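Local coordinates for DNA mismatch repair protein MutS (Thermus aquaticus, PDB 1EWQ) that takes part in DNA mismatch repair, probably as the sensor that recognises mismatched base pairs, and has a weak ATPase activity, at residues D141-L145 / G157-K163; V394-I400 / E499-F503; E682-R688 / L705-K709; Y737-V741 / V752-R756. One frame throughout, in Å; residues are numbered along the deposited sequence.

Contact 1 (D141-L145 / G157-K163); sequences DGWGL and GTVLKSK
W143 and L160 form a hydrogen-bonded pair of an antiparallel beta hairpin made by strands 143-149 and 154-160 in the mixed sheet of the second MutS domain. The short strand axes approach to 4.7 Å at 162°. W143 N gives a bond to L160 O at 2.8 Å, and L160 N returns one to W143 O. At the next hydrogen-bonded pair, L145 N bonds to T158 O, and T158 N closes the ring on L145 O at 2.8 Å. Between these rungs G144 faces V159 as a non-hydrogen-bonded pair, and V159 CA sits 3.2 Å from W143 O in a CA-H...O contact.

The tight side is the face bearing W143, L145 and L160, which is covered by helix 163-173: L145 CB meets L160 CD1 at 4.0 Å, and L166 lies against both W143 and L145. On this face T158 OG1 bonds to Y244 O. The loose side is the open end of the hairpin, remote from its connecting turn, where the exposed D141 and K161 barely meet the opposite strand.

W143 spans the two zones. Its CG is anti to the carbonyl carbon (chi1 -65°), which lays the indole alongside the chain leaving strand 154-160 for the helix that S162 caps. An alanine here would be likely to uncover the first turn of that helix and open a gap beside L166. The five-membered ring receives K163 CA over its face, 4.2 Å from the ring centroid, while the six-membered ring ends with CZ2 4.1 Å from K163 CB.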
loop_
_atom_site.group_PDB
_atom_site.type_symbol
_atom_site.label_atom_id
_atom_site.label_comp_id
_atom_site.label_asym_id
_atom_site.label_seq_id
_atom_site.Cartn_x
_atom_site.Cartn_y
_atom_site.Cartn_z
ATOM N N ASP C 141 -40.330 4.947 -0.293
ATOM C CA ASP C 141 -40.856 6.305 -0.266
ATOM C C ASP C 141 -39.673 7.259 -0.180
ATOM O O ASP C 141 -39.657 8.180 0.641
ATOM C CB ASP C 141 -41.794 6.514 0.933
ATOM C CG ASP C 141 -43.020 5.620 0.881
ATOM O OD1 ASP C 141 -43.594 5.478 -0.224
ATOM O OD2 ASP C 141 -43.417 5.070 1.938
ATOM N N GLY C 142 -38.680 7.018 -1.038
ATOM C CA GLY C 142 -37.476 7.835 -1.068
ATOM C C GLY C 142 -36.250 7.029 -0.665
ATOM O O GLY C 142 -36.357 5.826 -0.386
ATOM N N TRP C 143 -35.082 7.669 -0.648
ATOM C CA TRP C 143 -33.867 6.974 -0.246
ATOM C C TRP C 143 -33.572 7.234 1.235
ATOM O O TRP C 143 -33.276 8.367 1.630
ATOM C CB TRP C 143 -32.667 7.419 -1.091
ATOM C CG TRP C 143 -32.762 7.066 -2.555
ATOM C CD1 TRP C 143 -33.336 7.812 -3.542
ATOM C CD2 TRP C 143 -32.255 5.883 -3.191
ATOM N NE1 TRP C 143 -33.214 7.172 -4.756
ATOM C CE2 TRP C 143 -32.557 5.987 -4.569
ATOM C CE3 TRP C 143 -31.575 4.746 -2.732
ATOM C CZ2 TRP C 143 -32.203 4.996 -5.492
ATOM C CZ3 TRP C 143 -31.223 3.755 -3.655
ATOM C CH2 TRP C 143 -31.539 3.892 -5.020
ATOM N N GLY C 144 -33.662 6.183 2.049
ATOM C CA GLY C 144 -33.385 6.308 3.468
ATOM C C GLY C 144 -31.905 6.092 3.735
ATOM O O GLY C 144 -31.324 5.124 3.265
ATOM N N LEU C 145 -31.298 6.996 4.494
ATOM C CA LEU C 145 -29.874 6.917 4.812
ATOM C C LEU C 145 -29.736 7.194 6.306
ATOM O O LEU C 145 -30.213 8.226 6.792
ATOM C CB LEU C 145 -29.121 7.994 4.025
ATOM C CG LEU C 145 -27.620 7.924 3.708
ATOM C CD1 LEU C 145 -27.071 9.344 3.717
ATOM C CD2 LEU C 145 -26.877 7.061 4.686
ATOM N N GLY C 157 -30.123 10.240 10.717
ATOM C CA GLY C 157 -30.475 9.817 9.380
ATOM C C GLY C 157 -31.396 10.799 8.709
ATOM O O GLY C 157 -31.884 11.736 9.334
ATOM N N THR C 158 -31.644 10.566 7.428
ATOM C CA THR C 158 -32.504 11.434 6.651
ATOM C C THR C 158 -33.036 10.693 5.427
ATOM O O THR C 158 -32.669 9.550 5.162
ATOM C CB THR C 158 -31.725 12.690 6.184
ATOM O OG1 THR C 158 -32.619 13.592 5.522
ATOM C CG2 THR C 158 -30.620 12.303 5.220
ATOM N N VAL C 159 -33.922 11.344 4.690
ATOM C CA VAL C 159 -34.456 10.752 3.484
ATOM C C VAL C 159 -34.089 11.708 2.365
ATOM O O VAL C 159 -34.104 12.923 2.556
ATOM C CB VAL C 159 -35.992 10.580 3.550
ATOM C CG1 VAL C 159 -36.516 10.101 2.204
ATOM C CG2 VAL C 159 -36.358 9.568 4.621
ATOM N N LEU C 160 -33.720 11.162 1.215
ATOM C CA LEU C 160 -33.351 11.983 0.074
ATOM C C LEU C 160 -34.210 11.572 -1.107
ATOM O O LEU C 160 -34.645 10.428 -1.192
ATOM C CB LEU C 160 -31.869 11.807 -0.241
ATOM C CG LEU C 160 -31.035 12.193 0.979
ATOM C CD1 LEU C 160 -30.429 10.942 1.592
ATOM C CD2 LEU C 160 -29.970 13.187 0.589
ATOM N N LYS C 161 -34.458 12.510 -2.013
ATOM C CA LYS C 161 -35.304 12.250 -3.173
ATOM C C LYS C 161 -34.622 11.570 -4.341
ATOM O O LYS C 161 -35.251 10.789 -5.057
ATOM C CB LYS C 161 -35.938 13.555 -3.648
ATOM C CG LYS C 161 -35.215 14.789 -3.146
ATOM C CD LYS C 161 -33.752 14.816 -3.589
ATOM C CE LYS C 161 -32.919 15.486 -2.517
ATOM N NZ LYS C 161 -33.225 14.822 -1.229
ATOM N N SER C 162 -33.343 11.854 -4.545
ATOM C CA SER C 162 -32.631 11.242 -5.657
ATOM C C SER C 162 -31.462 10.388 -5.191
ATOM O O SER C 162 -31.082 10.401 -4.016
ATOM C CB SER C 162 -32.140 12.316 -6.638
ATOM O OG SER C 162 -31.190 13.184 -6.048
ATOM N N LYS C 163 -30.911 9.626 -6.130
ATOM C CA LYS C 163 -29.783 8.752 -5.862
ATOM C C LYS C 163 -28.544 9.629 -5.740
ATOM O O LYS C 163 -27.638 9.353 -4.952
ATOM C CB LYS C 163 -29.632 7.767 -7.018
ATOM C CG LYS C 163 -28.635 6.656 -6.798
ATOM C CD LYS C 163 -28.710 5.664 -7.955
ATOM C CE LYS C 163 -28.549 6.386 -9.293
ATOM N NZ LYS C 163 -28.562 5.453 -10.443
#

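Contact 2 (V394-I400 / E499-F503); sequences VSEGGLI and EEEVF
E499 OE2 accepts two backbone N-H groups in succession: from L399 N at 2.8 Å and from I400 N at 3.1 Å. Both donors come from the same face of the carboxylate, but not alike. L399 N stands well above the plane, 54° out of it, whereas I400 N arrives on the anti side and only 21° out, with the straighter bond. A water lies between the other oxygen, OE1, and V394 O, at distances short enough to leave its bonds in some doubt.

Apolar contacts flank the E499 side chain along the helix. V394 CG2 rests on the helix backbone, 3.6 Å from E500 CA, and also covers E499 CG at 3.7 Å. Further along the helix, I400 CD1 meets V502 CG1 at 3.6 Å, and L399 CD1 reaches F503 CD1 at the same separation, approaching the ring obliquely.

What sets the carboxylate in place is the E499 chain, with CG anti to the backbone N (chi1 -171°) and extended beyond it, which carries the group from helix 479-511 into the bend of the loop. The loop is held from behind by a backbone bond between L399 and V387, and P346 of helix 346-366 backs both L399 and F503. The arrangement therefore joins the loop ahead of helix 406-433 to the long helix 479-511, within the helical third MutS domain and about 10 Å from the DNA at the nearest atoms.

With two amides on one oxygen and R412 only weakly and distantly paired to it, the buried carboxylate is probably kept ionised, its charge spread largely over neutral donors.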
loop_
_atom_site.group_PDB
_atom_site.type_symbol
_atom_site.label_atom_id
_atom_site.label_comp_id
_atom_site.label_asym_id
_atom_site.label_seq_id
_atom_site.Cartn_x
_atom_site.Cartn_y
_atom_site.Cartn_z
ATOM N N VAL C 394 -6.510 -5.785 36.145
ATOM C CA VAL C 394 -6.705 -5.935 37.583
ATOM C C VAL C 394 -6.031 -7.210 38.098
ATOM O O VAL C 394 -5.608 -7.270 39.252
ATOM C CB VAL C 394 -8.225 -5.982 37.933
ATOM C CG1 VAL C 394 -8.863 -7.210 37.317
ATOM C CG2 VAL C 394 -8.422 -5.983 39.446
ATOM N N SER C 395 -5.926 -8.219 37.234
ATOM C CA SER C 395 -5.326 -9.507 37.596
ATOM C C SER C 395 -3.895 -9.406 38.112
ATOM O O SER C 395 -3.448 -10.241 38.897
ATOM C CB SER C 395 -5.356 -10.460 36.398
ATOM O OG SER C 395 -4.536 -9.985 35.346
ATOM N N GLU C 396 -3.170 -8.389 37.668
ATOM C CA GLU C 396 -1.793 -8.226 38.107
ATOM C C GLU C 396 -1.685 -7.219 39.249
ATOM O O GLU C 396 -2.586 -7.101 40.084
ATOM C CB GLU C 396 -0.917 -7.787 36.925
ATOM C CG GLU C 396 -1.312 -6.443 36.332
ATOM C CD GLU C 396 -0.698 -6.183 34.961
ATOM O OE1 GLU C 396 -1.044 -6.912 34.002
ATOM O OE2 GLU C 396 0.119 -5.241 34.835
ATOM N N GLY C 397 -0.565 -6.503 39.268
ATOM C CA GLY C 397 -0.293 -5.501 40.287
ATOM C C GLY C 397 -1.463 -4.732 40.879
ATOM O O GLY C 397 -2.583 -4.774 40.379
ATOM N N GLY C 398 -1.168 -4.009 41.953
ATOM C CA GLY C 398 -2.166 -3.229 42.654
ATOM C C GLY C 398 -2.844 -2.133 41.856
ATOM O O GLY C 398 -2.246 -1.113 41.513
ATOM N N LEU C 399 -4.115 -2.356 41.563
ATOM C CA LEU C 399 -4.902 -1.391 40.830
ATOM C C LEU C 399 -5.395 -0.423 41.898
ATOM O O LEU C 399 -5.289 0.794 41.758
ATOM C CB LEU C 399 -6.091 -2.094 40.180
ATOM C CG LEU C 399 -6.829 -1.456 39.005
ATOM C CD1 LEU C 399 -8.196 -2.082 38.929
ATOM C CD2 LEU C 399 -6.952 0.055 39.175
ATOM N N ILE C 400 -5.913 -0.997 42.981
ATOM C CA ILE C 400 -6.465 -0.246 44.101
ATOM C C ILE C 400 -5.405 0.086 45.134
ATOM O O ILE C 400 -4.558 -0.743 45.449
ATOM C CB ILE C 400 -7.598 -1.056 44.777
ATOM C CG1 ILE C 400 -8.678 -1.388 43.742
ATOM C CG2 ILE C 400 -8.197 -0.273 45.942
ATOM C CD1 ILE C 400 -9.313 -0.165 43.093
ATOM N N GLU C 499 -10.011 -7.442 44.609
ATOM C CA GLU C 499 -9.537 -6.295 43.847
ATOM C C GLU C 499 -10.345 -6.076 42.568
ATOM O O GLU C 499 -10.565 -4.939 42.167
ATOM C CB GLU C 499 -8.048 -6.438 43.531
ATOM C CG GLU C 499 -7.444 -5.172 42.938
ATOM C CD GLU C 499 -5.934 -5.139 43.050
ATOM O OE1 GLU C 499 -5.301 -6.192 42.808
ATOM O OE2 GLU C 499 -5.384 -4.060 43.365
ATOM N N GLU C 500 -10.791 -7.152 41.927
ATOM C CA GLU C 500 -11.602 -6.992 40.731
ATOM C C GLU C 500 -12.969 -6.459 41.162
ATOM O O GLU C 500 -13.564 -5.624 40.476
ATOM C CB GLU C 500 -11.791 -8.317 39.992
ATOM C CG GLU C 500 -12.429 -8.124 38.615
ATOM C CD GLU C 500 -12.703 -9.425 37.888
ATOM O OE1 GLU C 500 -13.747 -10.058 38.169
ATOM O OE2 GLU C 500 -11.875 -9.822 37.034
ATOM N N GLU C 501 -13.466 -6.944 42.302
ATOM C CA GLU C 501 -14.759 -6.494 42.815
ATOM C C GLU C 501 -14.701 -4.987 43.088
ATOM O O GLU C 501 -15.631 -4.255 42.760
ATOM C CB GLU C 501 -15.134 -7.228 44.116
ATOM C CG GLU C 501 -15.147 -8.755 44.023
ATOM C CD GLU C 501 -15.598 -9.437 45.322
ATOM O OE1 GLU C 501 -15.235 -8.965 46.421
ATOM O OE2 GLU C 501 -16.307 -10.460 45.240
ATOM N N VAL C 502 -13.607 -4.529 43.685
ATOM C CA VAL C 502 -13.462 -3.110 43.985
ATOM C C VAL C 502 -13.380 -2.295 42.699
ATOM O O VAL C 502 -13.968 -1.220 42.603
ATOM C CB VAL C 502 -12.215 -2.843 44.846
ATOM C CG1 VAL C 502 -12.043 -1.349 45.068
ATOM C CG2 VAL C 502 -12.357 -3.558 46.192
ATOM N N PHE C 503 -12.654 -2.807 41.710
ATOM C CA PHE C 503 -12.548 -2.110 40.433
ATOM C C PHE C 503 -13.948 -1.902 39.870
ATOM O O PHE C 503 -14.306 -0.793 39.480
ATOM C CB PHE C 503 -11.724 -2.915 39.428
ATOM C CG PHE C 503 -11.889 -2.447 38.012
ATOM C CD1 PHE C 503 -11.416 -1.200 37.618
ATOM C CD2 PHE C 503 -12.571 -3.228 37.083
ATOM C CE1 PHE C 503 -11.627 -0.732 36.313
ATOM C CE2 PHE C 503 -12.785 -2.771 35.782
ATOM C CZ PHE C 503 -12.310 -1.516 35.398
HETATM O O HOH W 1 -5.327 -8.327 41.598
#

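Contact 3 (E682-R688 / L705-K709); sequences EALHERR and LPRLK
The C-terminal end of helix 670-687 meets the type I turn, L705 to L708, that leads into strand 708-716. The guanidinium of R707 lies flat on the imidazole of H685, with centres 4.0 Å apart and planes at 11°. L705 covers the opposite face of the ring, its CB 3.8 Å from the ring centroid, which sandwiches the imidazole. With CG anti to the backbone N (chi1 168°), H685 projects its ring from the helix into this slot. P706 adds its CD beside H685 NE2 at 3.5 Å.

In the last turn of the helix, R707 NH2 also donates to H685 O at 2.9 Å along a nearly straight N-H, with the oxygen in the guanidinium plane but the donor well above the carbonyl plane. R688 leaves the helix in a Schellman motif, and its N bonds to H685 O from the opposite face of that carbonyl, so two donors grip one oxygen. A cation at this spot would probably suit the negative end of the helix dipole.

Both elements belong to the P-loop ATPase domain, where R707 and K709 make backbone bonds to strand 578-582. Over the other face of the R707 guanidinium lies R688, its CG 3.6 Å from R707 NH2 and its NE 4.3 Å from R707 NE, a close approach of like charges; R688 also has a long, weak ion pair with E655. About one turn back along the helix, E682 CG touches L705 CD1 at 4.2 Å, while its carboxylate forms a salt bridge with R754 of the second subunit.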
loop_
_atom_site.group_PDB
_atom_site.type_symbol
_atom_site.label_atom_id
_atom_site.label_comp_id
_atom_site.label_asym_id
_atom_site.label_seq_id
_atom_site.Cartn_x
_atom_site.Cartn_y
_atom_site.Cartn_z
ATOM N N GLU C 682 -25.069 31.394 -20.405
ATOM C CA GLU C 682 -26.326 32.142 -20.358
ATOM C C GLU C 682 -27.294 31.586 -19.327
ATOM O O GLU C 682 -27.981 32.347 -18.626
ATOM C CB GLU C 682 -27.005 32.149 -21.736
ATOM C CG GLU C 682 -26.171 32.803 -22.837
ATOM C CD GLU C 682 -26.888 32.853 -24.181
ATOM O OE1 GLU C 682 -27.773 32.003 -24.427
ATOM O OE2 GLU C 682 -26.546 33.735 -24.998
ATOM N N ALA C 683 -27.360 30.260 -19.225
ATOM C CA ALA C 683 -28.272 29.641 -18.265
ATOM C C ALA C 683 -27.852 29.970 -16.837
ATOM O O ALA C 683 -28.696 30.210 -15.983
ATOM C CB ALA C 683 -28.322 28.128 -18.470
ATOM N N LEU C 684 -26.549 29.988 -16.578
ATOM C CA LEU C 684 -26.090 30.305 -15.233
ATOM C C LEU C 684 -26.284 31.794 -14.968
ATOM O O LEU C 684 -26.499 32.209 -13.831
ATOM C CB LEU C 684 -24.626 29.887 -15.046
ATOM C CG LEU C 684 -24.479 28.392 -14.748
ATOM C CD1 LEU C 684 -23.036 27.946 -14.909
ATOM C CD2 LEU C 684 -24.979 28.122 -13.334
ATOM N N HIS C 685 -26.210 32.592 -16.029
ATOM C CA HIS C 685 -26.429 34.030 -15.907
ATOM C C HIS C 685 -27.912 34.228 -15.542
ATOM O O HIS C 685 -28.235 34.951 -14.596
ATOM C CB HIS C 685 -26.110 34.732 -17.227
ATOM C CG HIS C 685 -26.577 36.150 -17.278
ATOM N ND1 HIS C 685 -25.816 37.206 -16.819
ATOM C CD2 HIS C 685 -27.741 36.686 -17.711
ATOM C CE1 HIS C 685 -26.490 38.330 -16.972
ATOM N NE2 HIS C 685 -27.661 38.043 -17.511
ATOM N N GLU C 686 -28.801 33.569 -16.291
ATOM C CA GLU C 686 -30.244 33.633 -16.038
ATOM C C GLU C 686 -30.532 33.127 -14.620
ATOM O O GLU C 686 -31.381 33.669 -13.914
ATOM C CB GLU C 686 -31.023 32.734 -17.016
ATOM C CG GLU C 686 -30.933 33.087 -18.488
ATOM C CD GLU C 686 -31.518 31.980 -19.385
ATOM O OE1 GLU C 686 -32.686 31.580 -19.145
ATOM O OE2 GLU C 686 -30.817 31.514 -20.324
ATOM N N ARG C 687 -29.836 32.066 -14.221
ATOM C CA ARG C 687 -30.025 31.489 -12.891
ATOM C C ARG C 687 -29.687 32.501 -11.799
ATOM O O ARG C 687 -30.210 32.423 -10.692
ATOM C CB ARG C 687 -29.149 30.237 -12.720
ATOM C CG ARG C 687 -29.459 29.417 -11.469
ATOM C CD ARG C 687 -30.908 28.919 -11.502
ATOM N NE ARG C 687 -31.197 28.202 -12.742
ATOM C CZ ARG C 687 -30.875 26.932 -12.972
ATOM N NH1 ARG C 687 -30.257 26.213 -12.043
ATOM N NH2 ARG C 687 -31.160 26.381 -14.144
ATOM N N ARG C 688 -28.817 33.450 -12.130
ATOM C CA ARG C 688 -28.370 34.488 -11.206
ATOM C C ARG C 688 -27.453 33.970 -10.094
ATOM O O ARG C 688 -27.269 34.633 -9.070
ATOM C CB ARG C 688 -29.561 35.234 -10.587
ATOM C CG ARG C 688 -30.414 36.005 -11.595
ATOM C CD ARG C 688 -31.539 36.800 -10.916
ATOM N NE ARG C 688 -31.130 38.164 -10.562
ATOM C CZ ARG C 688 -30.557 38.517 -9.415
ATOM N NH1 ARG C 688 -30.316 37.608 -8.478
ATOM N NH2 ARG C 688 -30.228 39.788 -9.207
ATOM N N LEU C 705 -24.789 40.024 -22.103
ATOM C CA LEU C 705 -25.397 39.688 -20.824
ATOM C C LEU C 705 -25.124 40.825 -19.847
ATOM O O LEU C 705 -23.980 41.230 -19.649
ATOM C CB LEU C 705 -24.831 38.361 -20.311
ATOM C CG LEU C 705 -25.041 37.187 -21.279
ATOM C CD1 LEU C 705 -24.404 35.929 -20.729
ATOM C CD2 LEU C 705 -26.536 36.963 -21.502
ATOM N N PRO C 706 -26.188 41.367 -19.231
ATOM C CA PRO C 706 -26.101 42.471 -18.273
ATOM C C PRO C 706 -25.279 42.229 -17.015
ATOM O O PRO C 706 -24.666 43.156 -16.489
ATOM C CB PRO C 706 -27.561 42.776 -17.963
ATOM C CG PRO C 706 -28.231 41.471 -18.168
ATOM C CD PRO C 706 -27.588 40.960 -19.426
ATOM N N ARG C 707 -25.265 40.994 -16.532
ATOM C CA ARG C 707 -24.514 40.682 -15.327
ATOM C C ARG C 707 -23.232 39.903 -15.621
ATOM O O ARG C 707 -22.693 39.225 -14.747
ATOM C CB ARG C 707 -25.397 39.912 -14.344
ATOM C CG ARG C 707 -26.588 40.705 -13.811
ATOM C CD ARG C 707 -27.417 39.858 -12.843
ATOM N NE ARG C 707 -27.992 38.670 -13.487
ATOM C CZ ARG C 707 -29.104 38.672 -14.218
ATOM N NH1 ARG C 707 -29.793 39.800 -14.406
ATOM N NH2 ARG C 707 -29.528 37.546 -14.774
ATOM N N LEU C 708 -22.747 40.001 -16.856
ATOM C CA LEU C 708 -21.516 39.326 -17.227
ATOM C C LEU C 708 -20.359 40.259 -16.913
ATOM O O LEU C 708 -20.364 41.422 -17.316
ATOM C CB LEU C 708 -21.512 38.973 -18.720
ATOM C CG LEU C 708 -20.309 38.207 -19.297
ATOM C CD1 LEU C 708 -20.640 37.696 -20.702
ATOM C CD2 LEU C 708 -19.095 39.109 -19.360
ATOM N N LYS C 709 -19.375 39.753 -16.176
ATOM C CA LYS C 709 -18.203 40.541 -15.827
ATOM C C LYS C 709 -16.927 39.842 -16.300
ATOM O O LYS C 709 -16.801 38.620 -16.211
ATOM C CB LYS C 709 -18.128 40.772 -14.313
ATOM C CG LYS C 709 -16.932 41.607 -13.909
ATOM C CD LYS C 709 -16.728 41.652 -12.390
ATOM C CE LYS C 709 -17.818 42.444 -11.689
ATOM N NZ LYS C 709 -17.568 42.484 -10.230
#

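Contact 4 (Y737-V741 / V752-R756); sequences YGVEV and VARAR. With SO4 (sulfate ion), chain F.
V739 and R756 meet where two consecutive helices, 738-744 and 749-762, fold back on each other in the helix-turn-helix that ends the ATPase domain. V739 CG1, anti to the backbone N (chi1 179°), does all the apolar touching: it meets V752 CG1 at 4.0 Å, A755 CB at 4.2 Å and the R756 CG methylene at 3.9 Å. Three residues on about one helical turn thus receive a single methyl group.

The polar part lies beside it. E740 leaves its helix pointing away from the other one, but its bend at chi2 (54°) brings the carboxylate back, and R756 NE donates to E740 OE2 at 3.2 Å. The oxygen lies near the guanidinium plane, the two flat groups are 20° apart, and the donor comes in close to the C-O axis, a salt bridge of one N-H, from NE. A methionine in place of R756 would probably leave the E740 carboxylate without this cationic partner and freer to turn about its bend.

At the start of helix 738-744, Y737 N donates to sulfate O2 at 2.8 Å and weakly to O1. The ion, probably from the crystallisation liquor, is also hydrogen-bonded to H696 of the same chain and to T668 and S669 of the second subunit.

The pair of helices lies against that subunit: its I676 packs on V739 and A755, its D672 accepts from V739 N, and its E682 pairs with R754. Within its own chain, helix 738-744 sits beside the P-loop, V741 touching M586, and E740 lies against E717 and L722 in the turn between strands 708-716 and 723-730.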
loop_
_atom_site.group_PDB
_atom_site.type_symbol
_atom_site.label_atom_id
_atom_site.label_comp_id
_atom_site.label_asym_id
_atom_site.label_seq_id
_atom_site.Cartn_x
_atom_site.Cartn_y
_atom_site.Cartn_z
ATOM N N TYR C 737 -1.907 33.687 -25.356
ATOM C CA TYR C 737 -0.511 33.302 -25.152
ATOM C C TYR C 737 -0.214 31.861 -25.558
ATOM O O TYR C 737 0.889 31.359 -25.337
ATOM C CB TYR C 737 -0.092 33.533 -23.688
ATOM C CG TYR C 737 0.041 34.996 -23.326
ATOM C CD1 TYR C 737 -1.066 35.733 -22.903
ATOM C CD2 TYR C 737 1.252 35.669 -23.504
ATOM C CE1 TYR C 737 -0.972 37.107 -22.675
ATOM C CE2 TYR C 737 1.356 37.043 -23.280
ATOM C CZ TYR C 737 0.238 37.756 -22.872
ATOM O OH TYR C 737 0.321 39.115 -22.693
ATOM N N GLY C 738 -1.196 31.210 -26.173
ATOM C CA GLY C 738 -1.029 29.829 -26.602
ATOM C C GLY C 738 0.229 29.574 -27.409
ATOM O O GLY C 738 1.033 28.697 -27.077
ATOM N N VAL C 739 0.409 30.349 -28.472
ATOM C CA VAL C 739 1.579 30.198 -29.332
ATOM C C VAL C 739 2.868 30.488 -28.552
ATOM O O VAL C 739 3.863 29.791 -28.720
ATOM C CB VAL C 739 1.473 31.123 -30.576
ATOM C CG1 VAL C 739 2.708 30.982 -31.442
ATOM C CG2 VAL C 739 0.240 30.755 -31.387
ATOM N N GLU C 740 2.837 31.504 -27.693
ATOM C CA GLU C 740 3.998 31.861 -26.880
ATOM C C GLU C 740 4.347 30.701 -25.951
ATOM O O GLU C 740 5.512 30.322 -25.822
ATOM C CB GLU C 740 3.702 33.111 -26.041
ATOM C CG GLU C 740 3.973 34.431 -26.756
ATOM C CD GLU C 740 3.252 34.541 -28.090
ATOM O OE1 GLU C 740 2.004 34.646 -28.083
ATOM O OE2 GLU C 740 3.937 34.517 -29.145
ATOM N N VAL C 741 3.326 30.143 -25.302
ATOM C CA VAL C 741 3.534 29.021 -24.398
ATOM C C VAL C 741 4.122 27.859 -25.192
ATOM O O VAL C 741 5.016 27.158 -24.706
ATOM C CB VAL C 741 2.204 28.599 -23.721
ATOM C CG1 VAL C 741 2.418 27.347 -22.885
ATOM C CG2 VAL C 741 1.686 29.741 -22.851
ATOM N N VAL C 752 6.665 27.901 -34.838
ATOM C CA VAL C 752 6.054 28.940 -34.019
ATOM C C VAL C 752 5.785 30.154 -34.910
ATOM O O VAL C 752 4.746 30.807 -34.800
ATOM C CB VAL C 752 7.000 29.370 -32.878
ATOM C CG1 VAL C 752 6.558 30.710 -32.294
ATOM C CG2 VAL C 752 7.033 28.290 -31.811
ATOM N N ALA C 753 6.727 30.437 -35.806
ATOM C CA ALA C 753 6.616 31.581 -36.702
ATOM C C ALA C 753 5.448 31.403 -37.654
ATOM O O ALA C 753 4.700 32.342 -37.912
ATOM C CB ALA C 753 7.920 31.768 -37.477
ATOM N N ARG C 754 5.297 30.192 -38.176
ATOM C CA ARG C 754 4.203 29.898 -39.082
ATOM C C ARG C 754 2.859 30.038 -38.347
ATOM O O ARG C 754 1.887 30.558 -38.900
ATOM C CB ARG C 754 4.369 28.484 -39.646
ATOM C CG ARG C 754 3.185 27.967 -40.446
ATOM C CD ARG C 754 2.818 28.863 -41.628
ATOM N NE ARG C 754 1.706 28.280 -42.373
ATOM C CZ ARG C 754 0.930 28.944 -43.224
ATOM N NH1 ARG C 754 1.136 30.233 -43.454
ATOM N NH2 ARG C 754 -0.069 28.316 -43.833
ATOM N N ALA C 755 2.805 29.584 -37.097
ATOM C CA ALA C 755 1.574 29.693 -36.321
ATOM C C ALA C 755 1.197 31.167 -36.119
ATOM O O ALA C 755 0.022 31.531 -36.237
ATOM C CB ALA C 755 1.731 28.992 -34.965
ATOM N N ARG C 756 2.178 32.020 -35.830
ATOM C CA ARG C 756 1.872 33.441 -35.641
ATOM C C ARG C 756 1.308 34.026 -36.934
ATOM O O ARG C 756 0.343 34.803 -36.908
ATOM C CB ARG C 756 3.113 34.239 -35.212
ATOM C CG ARG C 756 3.661 33.884 -33.827
ATOM C CD ARG C 756 4.637 34.964 -33.342
ATOM N NE ARG C 756 5.298 34.636 -32.081
ATOM C CZ ARG C 756 6.499 34.071 -31.991
ATOM N NH1 ARG C 756 7.183 33.770 -33.091
ATOM N NH2 ARG C 756 7.018 33.799 -30.801
HETATM S S SO4 F . -4.602 31.668 -24.004
HETATM O O1 SO4 F . -4.631 31.808 -25.471
HETATM O O2 SO4 F . -3.635 32.615 -23.422
HETATM O O3 SO4 F . -5.948 31.939 -23.481
HETATM O O4 SO4 F . -4.202 30.292 -23.663
#

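Overall arrangement
From the N terminus the four contacts follow one another in series, none nested and none crossing. Contact 1 closes the hairpin of the second domain, with 11 residues between its segments. Contact 2 closes a much longer loop of 98 residues, which goes out along helix 406-433, through the four-stranded sheet of 439-477 and back on helix 479-511. Contacts 3 and 4 close short loops in the ATPase domain, one at a helix-to-strand return and the other between the terminal helices. Their centres are 33 Å apart, and both touch the second subunit. Contact 2, nearest the DNA, lies about 73 Å from contact 3, centre to centre, across the chain's centre.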